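Side-chain contacts in inositol monophosphatase family protein (Staphylococcus aureus subsp. aureus MSSA476, PDB 4I3Y), which probably hydrolyses inositol monophosphates to inositol and phosphate in a magnesium-dependent reaction that lithium inhibits: residues A[16-21]-A[66-71]; A[24-29]-A[54-59]; A[28-33]-A[107-112]; A[88-93]-A[239-244]; A[123-128]-A[132-137]. All blocks are in the same frame, centred on the assembly; numbering follows the deposited sequence.

Interaction 1: A[16-21]-A[66-71]; sequences DKLICS and TYFPEH
Leu18 reaches from the helix into the notch between two consecutive aromatic side chains, Tyr67 and Phe68, and carries nearly all of the contact by itself. Its tight side is toward Phe68: methyl CD2 comes to 3.7 Å from CZ at the far end of the Phe68 ring, meeting it obliquely. The fit against Tyr67 is slacker, with the branch carbon CG of Leu18 4.0 Å from Tyr67 CD1, again at a slant to the ring. Both aromatic side chains leave the backbone with CG anti to the carbonyl carbon (chi1 -60° in each), which brings both rings up to the leucine. The contact joins two of the helices packed beside the large mixed sheet of the inositol monophosphatase fold, at the point where helix 51-67 ends. Phe68 is the first residue to leave helical geometry, and a type I turn from Phe68 to His71 leads the chain into strand 72-75. Within that turn CB of Phe68 lies 3.3 Å above one face of the His71 imidazole. Phe63, one turn back on helix 51-67, also touches Leu18 and Phe68 and stacks with the Tyr67 ring. Phe68 is buried, whereas Leu18 and Tyr67 remain partly exposed, and Lys17 and Ser21 lie on the exposed side of the helix.

Interaction 2: A[24-29]-A[54-59]; sequences KQIDNV and KQIQQQ
With its CG anti to the carbonyl carbon (chi1 -63°) and the chain extended beyond that, Gln59 pushes its amide straight across to helix 12-35. Val29 answers from the opposite direction: its CG1 is anti to the backbone N (chi1 -175°) and sits 3.7 Å from Gln59 OE1, while both of its methyls are about 4.0 Å from NE2. Ile26 crosses the glutamine at a slant and brings CD1 to 3.5 Å from the same NE2. Deeper in, Ile26 CG1 and Ile56 CG1 approach to 4.3 Å, a looser hydrocarbon contact between two buried residues. The helices run obliquely, closer to antiparallel than to parallel: the axes of the two short segments make an angle of 138° and come within 11.8 Å. Beneath this layer Ile56 packs on Met93 and Ile96 of strand 89-97, and Ile26 on Ile111 of strand 110-117, placing the helix pair against the sheet beside the magnesium site; the Ile56 side chain is about 9 Å from a bound magnesium ion. Across this interface the Gln59 amide meets methyl groups without a hydrogen bond, which implies that the two helices are held here by van der Waals packing rather than by polar pairing.

Interaction 3: A[28-33]-A[107-112]; sequences NVIPQL and EDYCII
Ile30 spans the gap from helix 12-35 to the large mixed sheet of the inositol monophosphatase fold, meeting Tyr109 with one branch and Ile111 with the other. The purely apolar part is a methyl-to-methyl approach, Ile30 CD1 to Ile111 CD1 at 4.5 Å. In Ile30 the CG1 branch lies beside the backbone N (chi1 -70°) and runs on nearly extended to CD1, which takes that methyl to Ile111. The mixed part is the meeting of Ile30 CG2 with the phenol oxygen OH of Tyr109, 4.4 Å apart, where a methyl faces a polar atom. Tyr109 CG occupies the position between its backbone N and carbonyl carbon (chi1 62°), and its phenol end meets Ile30. No hydrogen bond joins the segments, and all three touching residues are buried. Ile56 also packs on Ile111, while Ile34, Ile96 and Pro130 touch Tyr109, whose side chain is about 8 Å from a bound magnesium ion. In the loop before the strand, Asp108 forms a salt bridge with Arg197 of the second subunit, and Glu107 a hydrogen bond with Gln202 of that subunit. Chemically, segment 107-112 sets a largely nonpolar face, Tyr109 and Ile111, against its own helix and an acidic loop end against the second subunit.

Interaction 4: A[88-93]-A[239-244]; sequences NHLWIM and DHLKGA
Leu90 and Ile92, two residues apart on strand 89-97, both reach toward the loop and take hold of a turn carrying His240 and Leu241. Leu90 has CG anti to its own N (chi1 178°), and the Leu90 and Leu241 side chains meet at a slant, Leu90 CD2 3.6 Å from Leu241 CD1. That same Leu90 methyl lies near the plane of the His240 imidazole, at its edge, 4.4 Å from NE2. Ile92 CD1 also sits at the ring edge, 4.0 Å from His240 CD2, and it approaches the backbone oxygen O of His240 at 3.5 Å. The imidazole thus turns its rim to the strand, and Phe116 of the adjoining strand stacks with it. The loop itself is shaped by a type I turn from Asp239 to Lys242 and by an Asx turn, in which Leu241 N donates to Asp239 OD1 at 2.9 Å, coming from above the carboxylate plane. Leu74 of strand 72-75 adds to the hydrocarbon around Leu90 and Ile92. The contact fastens the loop before strand 246-249 to the large sheet through van der Waals contacts, with no hydrogen bond between the two segments, while the turn's own polar bonds are made within the loop.

Interaction 5: A[123-128]-A[132-137]; sequences LSYVYD and KKLYKA
The Tyr135 ring presents its edge to the neighbouring strand: Val126 O lies in its plane, 3.3 Å from CD2, and CB of Asp128 is also at the edge, near CE2. Tyr127, with CG anti to the backbone N (chi1 -171°), takes Lys133 O at its rim, 3.5 Å from CD1, while Leu134 crosses this side chain at about a right angle. Tyr125 runs alongside Lys136, its CD1 3.7 Å from the lysine CB, and has Leu134 CD1 near its edge. Strands 120-128 and 133-138 form an antiparallel hairpin in the large mixed sheet, with six backbone hydrogen bonds at the pairs Ser124-Ala137, Val126-Tyr135 and Asp128-Lys133. A G1 bulge ends the ladder, Lys132 and Lys133 both facing Asp128. There a water donates to Asp128 OD2 at 2.8 Å, weakly accepts from Lys133 NZ, and meets Tyr135 OH. On the sheet face that carries Tyr125 and Tyr127, Asp16 of helix 12-35 bonds Tyr125 and Lys136, while Asp27 and Lys24 bond the Tyr127 hydroxyl.

From the N terminus, helix 12-35 supplies the first segment of three contacts. Interaction 1 closes the loop to the end of helix 51-67, and interaction 2, nested inside it, joins the same two helices further along helix 12-35 and nearer the start of helix 51-67. Interaction 3 starts from the stretch shared with interaction 2 at Asn28 and Val29, crosses interaction 1, and carries the helix to strand 110-117. Interaction 4 crosses interaction 3, running from strand 89-97 to the distant loop 239-244, and encloses the short hairpin of interaction 5. His71 and Trp91 link interactions 1 and 4, while Asp16 and Asp27 bind to the hairpin, tying helix 12-35 to the large sheet.

Interaction 1: A[16-21]-A[66-71]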
# COMPACT_ATOMS: atom_id res chain seq x y z
N ASP A 16 23.11 -10.79 15.19
CA ASP A 16 21.76 -10.88 14.60
C ASP A 16 20.72 -11.37 15.60
O ASP A 16 19.59 -10.81 15.69
CB ASP A 16 21.75 -11.76 13.35
CG ASP A 16 20.41 -11.79 12.68
OD1 ASP A 16 19.88 -10.72 12.28
OD2 ASP A 16 19.89 -12.90 12.55
N LYS A 17 21.10 -12.40 16.38
CA LYS A 17 20.24 -12.93 17.43
C LYS A 17 19.85 -11.84 18.43
O LYS A 17 18.63 -11.69 18.76
CB LYS A 17 20.94 -14.10 18.16
CG LYS A 17 20.16 -14.58 19.38
CD LYS A 17 20.42 -16.07 19.61
CE LYS A 17 20.01 -16.55 21.00
NZ LYS A 17 18.85 -17.47 20.84
N LEU A 18 20.83 -11.05 18.90
CA LEU A 18 20.47 -9.90 19.81
C LEU A 18 19.48 -8.89 19.17
O LEU A 18 18.55 -8.41 19.82
CB LEU A 18 21.68 -9.14 20.28
CG LEU A 18 22.40 -9.38 21.62
CD1 LEU A 18 21.80 -10.52 22.40
CD2 LEU A 18 23.93 -9.44 21.47
N ILE A 19 19.75 -8.52 17.92
CA ILE A 19 18.94 -7.47 17.28
C ILE A 19 17.52 -8.01 17.05
O ILE A 19 16.52 -7.35 17.45
CB ILE A 19 19.54 -7.02 15.94
CG1 ILE A 19 20.92 -6.35 16.11
CG2 ILE A 19 18.62 -6.01 15.27
CD1 ILE A 19 20.81 -5.03 16.85
N CYS A 20 17.41 -9.20 16.43
CA CYS A 20 16.09 -9.73 16.12
C CYS A 20 15.30 -9.82 17.37
O CYS A 20 14.10 -9.60 17.38
CB CYS A 20 16.11 -11.11 15.48
SG CYS A 20 16.68 -11.12 13.81
N SER A 21 15.96 -10.20 18.45
CA SER A 21 15.28 -10.35 19.75
C SER A 21 14.77 -8.98 20.33
O SER A 21 13.60 -8.84 20.82
CB SER A 21 16.23 -11.13 20.67
OG SER A 21 15.64 -11.20 21.93
N THR A 66 24.42 -0.94 26.26
CA THR A 66 24.40 -1.99 27.22
C THR A 66 24.91 -3.28 26.59
O THR A 66 25.25 -4.21 27.31
CB THR A 66 22.95 -1.89 27.71
OG1 THR A 66 22.96 -1.35 29.02
CG2 THR A 66 22.13 -3.07 27.58
N TYR A 67 25.06 -3.34 25.26
CA TYR A 67 25.57 -4.56 24.60
C TYR A 67 26.78 -4.37 23.76
O TYR A 67 27.49 -5.33 23.52
CB TYR A 67 24.55 -5.16 23.63
CG TYR A 67 23.35 -5.52 24.34
CD1 TYR A 67 23.05 -6.83 24.59
CD2 TYR A 67 22.56 -4.56 24.83
CE1 TYR A 67 21.97 -7.13 25.29
CE2 TYR A 67 21.48 -4.86 25.54
CZ TYR A 67 21.23 -6.15 25.77
OH TYR A 67 20.14 -6.48 26.49
N PHE A 68 26.94 -3.16 23.22
CA PHE A 68 27.97 -2.87 22.20
C PHE A 68 28.41 -1.43 22.44
O PHE A 68 28.22 -0.55 21.57
CB PHE A 68 27.35 -2.93 20.83
CG PHE A 68 26.76 -4.25 20.47
CD1 PHE A 68 27.56 -5.31 20.09
CD2 PHE A 68 25.39 -4.41 20.41
CE1 PHE A 68 27.02 -6.51 19.70
CE2 PHE A 68 24.84 -5.63 20.02
CZ PHE A 68 25.65 -6.69 19.66
N PRO A 69 29.04 -1.18 23.62
CA PRO A 69 29.11 0.19 24.12
C PRO A 69 30.13 1.02 23.34
O PRO A 69 30.12 2.23 23.48
CB PRO A 69 29.53 0.01 25.59
CG PRO A 69 29.94 -1.46 25.72
CD PRO A 69 30.02 -2.03 24.33
N GLU A 70 30.97 0.35 22.52
CA GLU A 70 31.88 1.02 21.56
C GLU A 70 31.10 1.51 20.36
O GLU A 70 31.58 2.36 19.61
CB GLU A 70 32.95 0.05 20.99
CG GLU A 70 33.82 -0.65 22.00
CD GLU A 70 34.36 0.33 23.02
OE1 GLU A 70 33.88 0.31 24.18
OE2 GLU A 70 35.24 1.14 22.65
N HIS A 71 29.95 0.90 20.11
CA HIS A 71 29.27 1.08 18.82
C HIS A 71 28.67 2.49 18.73
O HIS A 71 28.19 3.01 19.72
CB HIS A 71 28.24 -0.05 18.57
CG HIS A 71 28.86 -1.37 18.27
ND1 HIS A 71 28.32 -2.28 17.38
CD2 HIS A 71 30.01 -1.93 18.73
CE1 HIS A 71 29.11 -3.33 17.28
NE2 HIS A 71 30.14 -3.15 18.10

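Interaction 2: A[24-29]-A[54-59]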
# COMPACT_ATOMS: atom_id res chain seq x y z
N LYS A 24 11.77 -7.96 17.91
CA LYS A 24 10.57 -8.70 18.25
C LYS A 24 9.99 -8.35 19.61
O LYS A 24 8.77 -8.37 19.79
CB LYS A 24 10.76 -10.23 18.07
CG LYS A 24 10.99 -10.67 16.62
CD LYS A 24 9.84 -10.35 15.65
CE LYS A 24 8.42 -10.81 16.03
NZ LYS A 24 7.40 -10.19 15.06
N GLN A 25 10.81 -7.96 20.57
CA GLN A 25 10.21 -7.54 21.86
C GLN A 25 9.72 -6.06 21.91
O GLN A 25 9.11 -5.61 22.88
CB GLN A 25 11.19 -7.82 22.97
CG GLN A 25 12.42 -6.95 22.94
CD GLN A 25 12.16 -5.63 23.66
OE1 GLN A 25 11.45 -5.61 24.68
NE2 GLN A 25 12.71 -4.50 23.10
N ILE A 26 9.96 -5.31 20.84
CA ILE A 26 9.31 -4.02 20.67
C ILE A 26 7.76 -4.20 20.33
O ILE A 26 7.00 -3.30 20.55
CB ILE A 26 10.10 -3.16 19.63
CG1 ILE A 26 10.26 -1.70 20.09
CG2 ILE A 26 9.47 -3.25 18.26
CD1 ILE A 26 11.36 -1.49 21.09
N ASP A 27 7.32 -5.37 19.85
CA ASP A 27 5.89 -5.72 19.79
C ASP A 27 5.13 -5.49 21.11
O ASP A 27 3.95 -5.18 21.10
CB ASP A 27 5.78 -7.20 19.49
CG ASP A 27 6.20 -7.54 18.07
OD1 ASP A 27 6.68 -6.65 17.33
OD2 ASP A 27 6.04 -8.70 17.68
N ASN A 28 5.81 -5.70 22.24
CA ASN A 28 5.23 -5.55 23.57
C ASN A 28 5.09 -4.07 23.94
O ASN A 28 4.18 -3.68 24.66
CB ASN A 28 6.08 -6.29 24.59
CG ASN A 28 6.13 -7.78 24.32
OD1 ASN A 28 5.18 -8.36 23.87
ND2 ASN A 28 7.25 -8.37 24.56
N VAL A 29 5.96 -3.24 23.38
CA VAL A 29 6.05 -1.82 23.75
C VAL A 29 5.15 -0.92 22.88
O VAL A 29 4.54 0.03 23.36
CB VAL A 29 7.52 -1.33 23.59
CG1 VAL A 29 7.71 0.11 24.08
CG2 VAL A 29 8.52 -2.28 24.26
N LYS A 54 10.41 8.67 19.04
CA LYS A 54 11.37 9.06 20.11
C LYS A 54 11.70 7.96 21.12
O LYS A 54 12.90 7.67 21.37
CB LYS A 54 10.88 10.29 20.82
CG LYS A 54 10.77 11.52 19.90
CD LYS A 54 10.48 12.75 20.77
CE LYS A 54 10.89 14.06 20.12
NZ LYS A 54 9.66 14.67 19.52
N GLN A 55 10.68 7.27 21.63
CA GLN A 55 10.91 6.09 22.51
C GLN A 55 11.65 4.90 21.88
O GLN A 55 12.59 4.33 22.48
CB GLN A 55 9.60 5.58 23.08
CG GLN A 55 9.02 6.48 24.15
CD GLN A 55 9.98 6.62 25.33
OE1 GLN A 55 10.47 7.72 25.62
NE2 GLN A 55 10.32 5.49 25.96
N ILE A 56 11.24 4.49 20.67
CA ILE A 56 11.93 3.41 19.97
C ILE A 56 13.40 3.76 19.79
O ILE A 56 14.28 2.92 20.04
CB ILE A 56 11.27 3.10 18.63
CG1 ILE A 56 9.92 2.38 18.89
CG2 ILE A 56 12.22 2.34 17.73
CD1 ILE A 56 9.19 1.98 17.63
N GLN A 57 13.69 5.02 19.41
CA GLN A 57 15.09 5.41 19.21
C GLN A 57 15.89 5.34 20.51
O GLN A 57 17.01 4.84 20.57
CB GLN A 57 15.20 6.83 18.67
CG GLN A 57 16.66 7.12 18.31
CD GLN A 57 16.82 8.39 17.46
OE1 GLN A 57 17.45 9.34 17.89
NE2 GLN A 57 16.27 8.40 16.28
N GLN A 58 15.31 5.87 21.55
CA GLN A 58 16.02 5.93 22.78
C GLN A 58 16.15 4.54 23.47
O GLN A 58 17.21 4.23 24.05
CB GLN A 58 15.43 7.03 23.64
CG GLN A 58 14.19 6.72 24.36
CD GLN A 58 14.43 7.06 25.81
OE1 GLN A 58 13.73 7.88 26.41
NE2 GLN A 58 15.48 6.46 26.37
N GLN A 59 15.14 3.69 23.31
CA GLN A 59 15.35 2.31 23.68
C GLN A 59 16.48 1.65 22.94
O GLN A 59 17.22 0.88 23.54
CB GLN A 59 14.09 1.50 23.69
CG GLN A 59 13.14 2.04 24.74
CD GLN A 59 11.79 1.38 24.70
OE1 GLN A 59 10.79 1.93 25.19
NE2 GLN A 59 11.74 0.17 24.15

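Interaction 3: A[28-33]-A[107-112]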
# COMPACT_ATOMS: atom_id res chain seq x y z
N ASN A 28 5.81 -5.70 22.24
CA ASN A 28 5.23 -5.55 23.57
C ASN A 28 5.09 -4.07 23.94
O ASN A 28 4.18 -3.68 24.66
CB ASN A 28 6.08 -6.29 24.59
CG ASN A 28 6.13 -7.78 24.32
OD1 ASN A 28 5.18 -8.36 23.87
ND2 ASN A 28 7.25 -8.37 24.56
N VAL A 29 5.96 -3.24 23.38
CA VAL A 29 6.05 -1.82 23.75
C VAL A 29 5.15 -0.92 22.88
O VAL A 29 4.54 0.03 23.36
CB VAL A 29 7.52 -1.33 23.59
CG1 VAL A 29 7.71 0.11 24.08
CG2 VAL A 29 8.52 -2.28 24.26
N ILE A 30 5.11 -1.17 21.58
CA ILE A 30 4.44 -0.23 20.65
C ILE A 30 2.92 -0.01 20.83
O ILE A 30 2.45 1.11 20.62
CB ILE A 30 4.73 -0.58 19.17
CG1 ILE A 30 6.18 -0.26 18.89
CG2 ILE A 30 3.98 0.34 18.27
CD1 ILE A 30 6.75 -1.04 17.72
N PRO A 31 2.15 -1.06 21.20
CA PRO A 31 0.68 -0.82 21.28
C PRO A 31 0.39 0.28 22.28
O PRO A 31 -0.44 1.16 22.05
CB PRO A 31 0.13 -2.18 21.73
CG PRO A 31 1.14 -3.15 21.21
CD PRO A 31 2.48 -2.48 21.31
N GLN A 32 1.14 0.27 23.38
CA GLN A 32 1.03 1.33 24.39
C GLN A 32 1.42 2.74 23.88
O GLN A 32 0.65 3.72 24.02
CB GLN A 32 1.82 0.93 25.66
CG GLN A 32 1.62 1.87 26.86
CD GLN A 32 0.17 1.92 27.28
OE1 GLN A 32 -0.41 0.90 27.66
NE2 GLN A 32 -0.43 3.10 27.18
N LEU A 33 2.60 2.84 23.28
CA LEU A 33 3.02 4.11 22.67
C LEU A 33 1.93 4.68 21.70
O LEU A 33 1.63 5.89 21.70
CB LEU A 33 4.38 3.94 21.96
CG LEU A 33 5.54 3.42 22.85
CD1 LEU A 33 6.78 3.03 22.03
CD2 LEU A 33 5.92 4.40 23.96
N GLU A 107 -0.50 2.11 9.88
CA GLU A 107 -0.23 1.00 9.03
C GLU A 107 0.80 1.49 8.04
O GLU A 107 0.94 2.70 7.87
CB GLU A 107 -1.49 0.56 8.26
CG GLU A 107 -1.28 -0.76 7.56
CD GLU A 107 -2.56 -1.38 7.03
OE1 GLU A 107 -3.67 -0.93 7.36
OE2 GLU A 107 -2.46 -2.37 6.30
N ASP A 108 1.48 0.58 7.38
CA ASP A 108 2.47 1.01 6.34
C ASP A 108 3.60 1.86 6.91
O ASP A 108 3.96 2.93 6.35
CB ASP A 108 1.79 1.69 5.13
CG ASP A 108 0.95 0.70 4.34
OD1 ASP A 108 1.20 -0.52 4.51
OD2 ASP A 108 0.07 1.10 3.55
N TYR A 109 4.20 1.36 7.98
CA TYR A 109 5.42 2.03 8.51
C TYR A 109 6.34 0.91 9.01
O TYR A 109 5.88 -0.18 9.26
CB TYR A 109 5.11 3.13 9.58
CG TYR A 109 4.44 2.57 10.79
CD1 TYR A 109 5.18 2.07 11.88
CD2 TYR A 109 3.07 2.39 10.83
CE1 TYR A 109 4.58 1.46 12.98
CE2 TYR A 109 2.45 1.80 11.95
CZ TYR A 109 3.21 1.33 13.01
OH TYR A 109 2.58 0.74 14.12
N CYS A 110 7.64 1.21 9.22
CA CYS A 110 8.58 0.21 9.61
C CYS A 110 9.67 0.83 10.49
O CYS A 110 9.73 2.07 10.68
CB CYS A 110 9.21 -0.42 8.32
SG CYS A 110 10.06 0.78 7.23
N ILE A 111 10.50 -0.03 11.04
CA ILE A 111 11.67 0.40 11.78
C ILE A 111 12.86 -0.03 10.92
O ILE A 111 12.89 -1.18 10.46
CB ILE A 111 11.73 -0.29 13.15
CG1 ILE A 111 10.51 0.01 13.98
CG2 ILE A 111 13.00 0.09 13.94
CD1 ILE A 111 10.51 -0.78 15.29
N ILE A 112 13.80 0.89 10.67
CA ILE A 112 14.98 0.58 9.88
C ILE A 112 16.29 0.54 10.72
O ILE A 112 16.66 1.52 11.44
CB ILE A 112 15.15 1.53 8.67
CG1 ILE A 112 13.85 1.50 7.84
CG2 ILE A 112 16.38 1.14 7.81
CD1 ILE A 112 13.81 2.42 6.62

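Interaction 4: A[88-93]-A[239-244]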
# COMPACT_ATOMS: atom_id res chain seq x y z
N ASN A 88 34.37 2.66 13.34
CA ASN A 88 34.60 1.22 13.14
C ASN A 88 33.29 0.43 13.14
O ASN A 88 33.01 -0.36 12.23
CB ASN A 88 35.62 0.66 14.18
CG ASN A 88 37.08 0.86 13.72
OD1 ASN A 88 37.95 1.18 14.50
ND2 ASN A 88 37.33 0.67 12.42
N HIS A 89 32.49 0.71 14.17
CA HIS A 89 31.19 0.04 14.42
C HIS A 89 30.08 1.07 14.39
O HIS A 89 29.93 1.86 15.31
CB HIS A 89 31.21 -0.71 15.77
CG HIS A 89 32.28 -1.76 15.84
ND1 HIS A 89 32.23 -2.91 15.07
CD2 HIS A 89 33.43 -1.81 16.54
CE1 HIS A 89 33.30 -3.65 15.33
NE2 HIS A 89 34.04 -3.01 16.22
N LEU A 90 29.28 1.06 13.33
CA LEU A 90 28.24 2.08 13.22
C LEU A 90 26.87 1.49 12.90
O LEU A 90 26.73 0.71 11.95
CB LEU A 90 28.58 3.00 12.07
CG LEU A 90 27.49 4.07 11.85
CD1 LEU A 90 27.26 5.05 12.97
CD2 LEU A 90 27.79 4.77 10.54
N TRP A 91 25.90 1.90 13.70
CA TRP A 91 24.49 1.59 13.48
C TRP A 91 23.76 2.81 12.89
O TRP A 91 23.85 3.91 13.44
CB TRP A 91 23.82 1.19 14.81
CG TRP A 91 24.35 -0.17 15.25
CD1 TRP A 91 25.51 -0.41 15.96
CD2 TRP A 91 23.80 -1.47 14.92
NE1 TRP A 91 25.70 -1.79 16.14
CE2 TRP A 91 24.67 -2.45 15.52
CE3 TRP A 91 22.67 -1.89 14.23
CZ2 TRP A 91 24.42 -3.85 15.44
CZ3 TRP A 91 22.41 -3.26 14.14
CH2 TRP A 91 23.30 -4.24 14.73
N ILE A 92 23.02 2.62 11.80
CA ILE A 92 22.16 3.71 11.35
C ILE A 92 20.71 3.31 11.63
O ILE A 92 20.30 2.16 11.37
CB ILE A 92 22.37 4.03 9.89
CG1 ILE A 92 23.84 4.39 9.65
CG2 ILE A 92 21.38 5.13 9.45
CD1 ILE A 92 24.13 4.92 8.25
N MET A 93 19.95 4.21 12.26
CA MET A 93 18.55 3.86 12.61
C MET A 93 17.51 4.87 12.19
O MET A 93 17.61 6.05 12.52
CB MET A 93 18.37 3.65 14.12
CG MET A 93 16.96 3.26 14.55
SD MET A 93 16.80 3.19 16.36
CE MET A 93 15.68 1.81 16.50
N ASP A 239 26.87 7.48 -0.71
CA ASP A 239 27.48 7.51 0.59
C ASP A 239 26.44 7.17 1.67
O ASP A 239 25.52 7.95 1.94
CB ASP A 239 27.99 8.93 0.83
CG ASP A 239 28.90 9.04 2.03
OD1 ASP A 239 28.98 8.12 2.90
OD2 ASP A 239 29.50 10.11 2.13
N HIS A 240 26.61 6.04 2.36
CA HIS A 240 25.64 5.71 3.45
C HIS A 240 25.66 6.73 4.57
O HIS A 240 24.72 6.82 5.38
CB HIS A 240 25.91 4.30 4.02
CG HIS A 240 27.21 4.20 4.79
ND1 HIS A 240 28.44 4.08 4.18
CD2 HIS A 240 27.45 4.18 6.13
CE1 HIS A 240 29.39 4.00 5.11
NE2 HIS A 240 28.81 4.03 6.30
N LEU A 241 26.75 7.47 4.70
CA LEU A 241 26.81 8.50 5.77
C LEU A 241 25.99 9.75 5.45
O LEU A 241 25.59 10.50 6.32
CB LEU A 241 28.26 8.88 6.04
CG LEU A 241 29.08 8.26 7.18
CD1 LEU A 241 28.53 6.94 7.71
CD2 LEU A 241 30.57 8.19 6.85
N LYS A 242 25.74 10.00 4.18
CA LYS A 242 25.03 11.25 3.78
C LYS A 242 23.79 10.98 2.94
O LYS A 242 23.61 9.92 2.34
CB LYS A 242 25.97 12.15 2.97
CG LYS A 242 27.33 12.33 3.57
CD LYS A 242 27.17 12.99 4.93
CE LYS A 242 28.50 13.41 5.55
NZ LYS A 242 28.23 14.53 6.51
N GLY A 243 22.89 11.91 2.84
CA GLY A 243 21.88 11.64 1.77
C GLY A 243 22.46 11.18 0.41
O GLY A 243 23.66 11.20 0.21
N ALA A 244 21.62 10.69 -0.50
CA ALA A 244 21.66 11.22 -1.90
C ALA A 244 20.35 10.86 -2.58
O ALA A 244 19.72 9.85 -2.18
CB ALA A 244 22.85 10.69 -2.70

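Interaction 5: A[123-128]-A[132-137]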
# COMPACT_ATOMS: atom_id res chain seq x y z
N LEU A 123 24.91 -6.09 8.67
CA LEU A 123 23.53 -6.48 9.13
C LEU A 123 22.54 -5.36 8.76
O LEU A 123 22.85 -4.18 8.89
CB LEU A 123 23.45 -6.72 10.63
CG LEU A 123 24.32 -7.80 11.27
CD1 LEU A 123 24.24 -7.68 12.81
CD2 LEU A 123 23.98 -9.21 10.80
N SER A 124 21.38 -5.76 8.25
CA SER A 124 20.29 -4.80 7.90
C SER A 124 18.93 -5.30 8.30
O SER A 124 18.69 -6.49 8.24
CB SER A 124 20.30 -4.51 6.40
OG SER A 124 21.53 -3.91 6.06
N TYR A 125 18.05 -4.39 8.69
CA TYR A 125 16.76 -4.75 9.20
C TYR A 125 15.72 -3.74 8.75
O TYR A 125 15.95 -2.52 8.91
CB TYR A 125 16.76 -4.75 10.76
CG TYR A 125 17.76 -5.72 11.33
CD1 TYR A 125 17.45 -7.09 11.44
CD2 TYR A 125 19.05 -5.31 11.64
CE1 TYR A 125 18.40 -8.00 11.89
CE2 TYR A 125 20.02 -6.19 12.03
CZ TYR A 125 19.68 -7.53 12.19
OH TYR A 125 20.62 -8.36 12.65
N VAL A 126 14.58 -4.26 8.24
CA VAL A 126 13.36 -3.49 7.98
C VAL A 126 12.19 -4.21 8.63
O VAL A 126 11.75 -5.28 8.17
CB VAL A 126 13.07 -3.24 6.49
CG1 VAL A 126 11.80 -2.38 6.37
CG2 VAL A 126 14.25 -2.53 5.81
N TYR A 127 11.70 -3.63 9.73
CA TYR A 127 10.63 -4.30 10.47
C TYR A 127 9.32 -3.68 10.13
O TYR A 127 9.00 -2.58 10.66
CB TYR A 127 10.85 -4.25 12.01
CG TYR A 127 9.88 -5.12 12.81
CD1 TYR A 127 9.21 -6.21 12.21
CD2 TYR A 127 9.65 -4.87 14.19
CE1 TYR A 127 8.33 -6.99 12.94
CE2 TYR A 127 8.74 -5.64 14.93
CZ TYR A 127 8.10 -6.68 14.30
OH TYR A 127 7.25 -7.44 15.02
N ASP A 128 8.55 -4.40 9.31
CA ASP A 128 7.18 -3.99 9.00
C ASP A 128 6.32 -4.40 10.19
O ASP A 128 5.81 -5.53 10.23
CB ASP A 128 6.76 -4.70 7.74
CG ASP A 128 5.33 -4.40 7.31
OD1 ASP A 128 4.55 -3.85 8.05
OD2 ASP A 128 4.99 -4.77 6.20
N LYS A 132 3.78 -7.52 11.22
CA LYS A 132 4.75 -8.44 11.90
C LYS A 132 5.64 -9.20 10.88
O LYS A 132 5.74 -10.40 10.92
CB LYS A 132 4.02 -9.39 12.89
CG LYS A 132 2.94 -8.69 13.73
CD LYS A 132 3.52 -7.96 14.93
CE LYS A 132 2.43 -7.15 15.64
NZ LYS A 132 1.63 -6.29 14.69
N LYS A 133 6.27 -8.47 9.97
CA LYS A 133 7.18 -9.04 8.98
C LYS A 133 8.54 -8.39 9.18
O LYS A 133 8.71 -7.20 8.87
CB LYS A 133 6.65 -8.84 7.52
CG LYS A 133 5.45 -9.76 7.16
CD LYS A 133 4.96 -9.71 5.70
CE LYS A 133 4.01 -8.55 5.44
NZ LYS A 133 3.48 -8.25 4.05
N LEU A 134 9.49 -9.18 9.70
CA LEU A 134 10.87 -8.76 9.93
C LEU A 134 11.71 -9.12 8.71
O LEU A 134 12.00 -10.29 8.43
CB LEU A 134 11.46 -9.39 11.21
CG LEU A 134 12.93 -9.00 11.50
CD1 LEU A 134 13.10 -7.49 11.59
CD2 LEU A 134 13.38 -9.57 12.85
N TYR A 135 12.02 -8.10 7.89
CA TYR A 135 12.97 -8.30 6.80
C TYR A 135 14.38 -8.17 7.41
O TYR A 135 14.68 -7.18 8.09
CB TYR A 135 12.77 -7.31 5.64
CG TYR A 135 11.37 -7.39 5.03
CD1 TYR A 135 11.14 -8.26 3.96
CD2 TYR A 135 10.31 -6.63 5.52
CE1 TYR A 135 9.87 -8.37 3.39
CE2 TYR A 135 9.01 -6.74 4.94
CZ TYR A 135 8.82 -7.61 3.86
OH TYR A 135 7.61 -7.81 3.25
N LYS A 136 15.25 -9.13 7.11
CA LYS A 136 16.64 -8.96 7.56
C LYS A 136 17.60 -9.45 6.50
O LYS A 136 17.25 -10.33 5.70
CB LYS A 136 16.89 -9.68 8.89
CG LYS A 136 16.82 -11.20 8.79
CD LYS A 136 17.16 -11.83 10.15
CE LYS A 136 17.31 -13.36 10.04
NZ LYS A 136 17.63 -13.88 11.40
N ALA A 137 18.79 -8.84 6.49
CA ALA A 137 19.89 -9.20 5.61
C ALA A 137 21.15 -9.41 6.48
O ALA A 137 21.46 -8.58 7.36
CB ALA A 137 20.10 -8.11 4.60
O HOH W 1 5.91 -6.16 3.99